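Local structure of 50S ribosomal protein L16 arginine hydroxylase (Escherichia coli, 4CCL) at the interface of chains A and B. The protein hydroxylates an arginine of ribosomal protein uL16 as an iron- and 2-oxoglutarate-dependent JmjC-type oxygenase that works as a homodimer. Sequence-based numbering; all coordinates share one arbitrary frame. Chains: chain A/B, 50S ribosomal protein L16 arginine hydroxylase.

Contact 1: the interface of chains A and B. Residues chain A 230-231, 233; chain B 13, 17-18, 103-104.
A:Asp230 meets the indole N-H of B:Trp17, and this polar link lies at the middle of a patch where a chain A loop runs across chain B. The hydrogen bond goes from B:Trp17 NE1 to A:Asp230 OD1, a carboxylate oxygen, over 3.2 Å. It is bent, with 143° at the hydrogen, and reaches OD1 from above the carboxylate plane, which is turned 42° from the indole. CG of A:Asp230 sits between its backbone N and carbonyl carbon (chi1 46°), which keeps the carboxylate on the same side as the residue's own carbonyl. B:Trp17 NE1 also gives a weak bond to the carbonyl O of A:Asp230, 3.0 Å, so the indole N-H is shared between side chain and backbone. A further weak bond links the backbone N of A:Asp230 to the amide OE1 of B:Gln18.

Apolar contacts flank these bonds. Methyl CG1 of A:Val233 lies over the pyrrole rim of the indole, 3.4 Å from CD1 of B:Trp17, on the face that B:Leu103 also covers. CG2 of A:Val233 reaches the ring carbon CG of B:Pro104 end-on at 3.7 Å. A:Pro231 lays its CA against CB of B:Gln18, 3.6 Å away. Within chain B the indole is held between B:Gln18 CG on one face and B:Leu103 CD2 over the centre of the other, which should fix its N-H toward chain A.

The patch fastens the 230-233 loop to the partner subunit and so helps hold the homodimer together.

Contact 2: the interface of chains A and B. Residues chain A 210, 258-259, 264; chain B 247, 250-251, 254.
B:Met247, B:Leu250, B:Arg251 and B:Met254, at positions i, i+3, i+4 and i+7, form a stripe along one side of chain B helix 244-258 that faces helices 207-220 and 261-272 of chain A and the end of its helix 244-259. A:Phe264 is the central side chain. With CG anti to the backbone N (chi1 176°), its ring inserts between B:Met254 and B:Arg251 on one face and B:Met247 on the other. The terminal methyl CE of B:Met254, a selenomethionine, lies 3.3 Å from A:Phe264 CE1. On the opposite face A:Phe264 CE2 is touched by the methyl CE of B:Met247, also a selenomethionine, at 3.7 Å. B:Met247 runs past the phenylalanine in the opposite direction, its chain folded at chi2 and chi3.

The aliphatic part of B:Arg251 also packs on the ring: its CB lies over the same face as B:Met254, 3.7 Å from A:Phe264 CE2. The guanidinium is turned 78° from the phenyl plane, so the two groups are not stacked. Farther out, CD of B:Arg251 passes methyl CG2 of A:Ile258 at 4.1 Å, the two side chains pointing in opposite directions. The amide plane of A:Asn259 stands nearly perpendicular to the guanidinium.

At the other end of the patch A:Leu210 packs its CB against the selenium of B:Met254 at 3.8 Å. Methyl CD1 of A:Leu210 comes 3.4 Å from the backbone O of B:Leu250, and the two leucine side chains cross at about a right angle.

This helix-to-helix seam buries largely apolar surface between the subunits, and together with its symmetry twin it contributes to the dimerisation region of the hydroxylase.

Contact 1: the interface of chains A and B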
# COMPACT_ATOMS: atom_id res chain seq x y z
N ASP A 230 -8.32 12.63 -19.79
CA ASP A 230 -9.69 12.78 -20.26
C ASP A 230 -9.83 13.77 -21.42
O ASP A 230 -10.36 14.87 -21.25
CB ASP A 230 -10.61 13.19 -19.10
CG ASP A 230 -10.03 14.30 -18.25
OD1 ASP A 230 -9.12 15.01 -18.73
OD2 ASP A 230 -10.49 14.47 -17.11
N PRO A 231 -9.38 13.36 -22.62
CA PRO A 231 -9.47 14.21 -23.81
C PRO A 231 -10.93 14.54 -24.11
O PRO A 231 -11.26 15.60 -24.64
CB PRO A 231 -8.91 13.32 -24.92
CG PRO A 231 -8.07 12.28 -24.21
CD PRO A 231 -8.78 12.05 -22.91
N VAL A 233 -13.47 14.75 -21.84
CA VAL A 233 -14.05 14.87 -20.50
C VAL A 233 -15.54 15.21 -20.48
O VAL A 233 -15.98 16.18 -21.10
CB VAL A 233 -13.30 15.96 -19.70
CG1 VAL A 233 -13.10 17.22 -20.55
CG2 VAL A 233 -14.03 16.31 -18.41
N LEU B 13 -13.01 22.40 -25.48
CA LEU B 13 -13.11 21.04 -24.97
C LEU B 13 -12.99 20.03 -26.10
O LEU B 13 -12.39 18.98 -25.94
CB LEU B 13 -14.43 20.84 -24.23
CG LEU B 13 -14.61 21.64 -22.93
CD1 LEU B 13 -15.96 21.35 -22.30
CD2 LEU B 13 -13.48 21.34 -21.97
N TRP B 17 -8.53 20.71 -25.28
CA TRP B 17 -8.29 20.13 -23.97
C TRP B 17 -7.72 18.71 -24.02
O TRP B 17 -8.26 17.84 -24.70
CB TRP B 17 -9.61 20.09 -23.20
CG TRP B 17 -9.54 19.32 -21.92
CD1 TRP B 17 -9.98 18.06 -21.69
CD2 TRP B 17 -8.98 19.78 -20.69
NE1 TRP B 17 -9.74 17.70 -20.39
CE2 TRP B 17 -9.12 18.74 -19.75
CE3 TRP B 17 -8.37 20.97 -20.29
CZ2 TRP B 17 -8.68 18.85 -18.44
CZ3 TRP B 17 -7.93 21.08 -18.98
CH2 TRP B 17 -8.09 20.03 -18.07
N GLN B 18 -6.62 18.53 -23.30
CA GLN B 18 -5.86 17.27 -23.27
C GLN B 18 -5.36 16.84 -24.65
O GLN B 18 -5.09 15.66 -24.87
CB GLN B 18 -6.70 16.16 -22.63
CG GLN B 18 -6.79 16.23 -21.12
CD GLN B 18 -5.75 15.36 -20.44
OE1 GLN B 18 -5.55 14.21 -20.82
NE2 GLN B 18 -5.08 15.91 -19.43
N LEU B 103 -14.80 22.98 -16.31
CA LEU B 103 -14.05 21.75 -16.17
C LEU B 103 -14.29 21.26 -14.74
O LEU B 103 -14.55 22.06 -13.85
CB LEU B 103 -12.56 22.02 -16.41
CG LEU B 103 -12.13 22.29 -17.85
CD1 LEU B 103 -10.76 22.96 -17.90
CD2 LEU B 103 -12.11 20.99 -18.65
N PRO B 104 -14.21 19.93 -14.53
CA PRO B 104 -14.61 19.34 -13.24
C PRO B 104 -13.81 19.85 -12.05
O PRO B 104 -12.59 19.99 -12.14
CB PRO B 104 -14.33 17.84 -13.45
CG PRO B 104 -14.34 17.65 -14.93
CD PRO B 104 -13.77 18.91 -15.49

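Contact 2: the interface of chains A and B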
# COMPACT_ATOMS: atom_id res chain seq x y z
N LEU A 210 -1.95 -9.06 0.44
CA LEU A 210 -1.71 -9.08 -1.00
C LEU A 210 -1.67 -7.66 -1.56
O LEU A 210 -0.75 -7.30 -2.29
CB LEU A 210 -2.79 -9.89 -1.72
CG LEU A 210 -2.85 -11.39 -1.42
CD1 LEU A 210 -4.06 -12.03 -2.07
CD2 LEU A 210 -1.57 -12.08 -1.88
N ILE A 258 -2.96 -4.61 -12.10
CA ILE A 258 -2.94 -5.89 -11.41
C ILE A 258 -2.92 -7.08 -12.38
O ILE A 258 -2.22 -8.07 -12.14
CB ILE A 258 -4.13 -6.02 -10.44
CG1 ILE A 258 -4.05 -4.92 -9.38
CG2 ILE A 258 -4.17 -7.40 -9.80
CD1 ILE A 258 -5.07 -5.03 -8.30
N ASN A 259 -3.64 -6.96 -13.48
CA ASN A 259 -3.76 -8.05 -14.44
C ASN A 259 -2.60 -8.14 -15.42
O ASN A 259 -2.55 -9.05 -16.25
CB ASN A 259 -5.10 -7.97 -15.19
CG ASN A 259 -6.28 -8.26 -14.29
OD1 ASN A 259 -6.15 -8.93 -13.27
ND2 ASN A 259 -7.45 -7.75 -14.66
N PHE A 264 2.78 -9.01 -11.27
CA PHE A 264 2.13 -9.71 -10.17
C PHE A 264 2.81 -11.04 -9.87
O PHE A 264 3.04 -11.39 -8.71
CB PHE A 264 0.65 -9.96 -10.46
CG PHE A 264 -0.04 -10.76 -9.39
CD1 PHE A 264 -0.16 -10.24 -8.12
CD2 PHE A 264 -0.54 -12.02 -9.65
CE1 PHE A 264 -0.78 -10.95 -7.13
CE2 PHE A 264 -1.17 -12.74 -8.65
CZ PHE A 264 -1.28 -12.20 -7.39
N MSE B 247 -2.65 -18.82 -8.26
CA MSE B 247 -2.32 -17.43 -8.57
C MSE B 247 -3.59 -16.68 -8.95
O MSE B 247 -3.82 -15.56 -8.48
CB MSE B 247 -1.33 -17.36 -9.74
CG MSE B 247 -0.00 -18.04 -9.47
SE MSE B 247 1.04 -17.14 -8.10
CE MSE B 247 1.39 -15.46 -9.03
N LEU B 250 -5.74 -16.04 -5.91
CA LEU B 250 -5.07 -14.99 -5.15
C LEU B 250 -5.32 -13.59 -5.70
O LEU B 250 -5.69 -12.68 -4.96
CB LEU B 250 -3.56 -15.27 -5.08
CG LEU B 250 -3.14 -16.44 -4.18
CD1 LEU B 250 -1.77 -16.97 -4.59
CD2 LEU B 250 -3.13 -16.01 -2.72
N ARG B 251 -5.11 -13.41 -7.01
CA ARG B 251 -5.36 -12.12 -7.65
C ARG B 251 -6.85 -11.77 -7.65
O ARG B 251 -7.24 -10.60 -7.48
CB ARG B 251 -4.80 -12.10 -9.07
CG ARG B 251 -5.71 -11.48 -10.11
CD ARG B 251 -4.93 -11.10 -11.36
NE ARG B 251 -3.90 -12.09 -11.69
CZ ARG B 251 -4.11 -13.15 -12.46
NH1 ARG B 251 -5.30 -13.38 -12.98
NH2 ARG B 251 -3.10 -13.98 -12.70
N MSE B 254 -7.87 -9.79 -4.73
CA MSE B 254 -7.61 -8.36 -4.83
C MSE B 254 -8.61 -7.64 -5.73
O MSE B 254 -9.14 -6.59 -5.36
CB MSE B 254 -6.19 -8.10 -5.33
CG MSE B 254 -5.16 -7.91 -4.23
SE MSE B 254 -3.36 -7.94 -4.97
CE MSE B 254 -3.58 -9.52 -6.09

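About 32 Å separates the C-alpha centres of contact 1 and contact 2, and they have no residues in common. Contact 2 joins helices of both subunits, whereas contact 1 brings a chain A loop to chain B residues close to the N-terminal helix 9-15 and the 3-10 helix 98-102. In chain A the 230-233 loop lies in sequence between helices 207-220 and 244-259, both of which take part in contact 2. One continuous stretch thus grips the partner at two distant places. Two-fold symmetry repeats each contact with the chains exchanged, giving the homodimer an extended, interlocked interface.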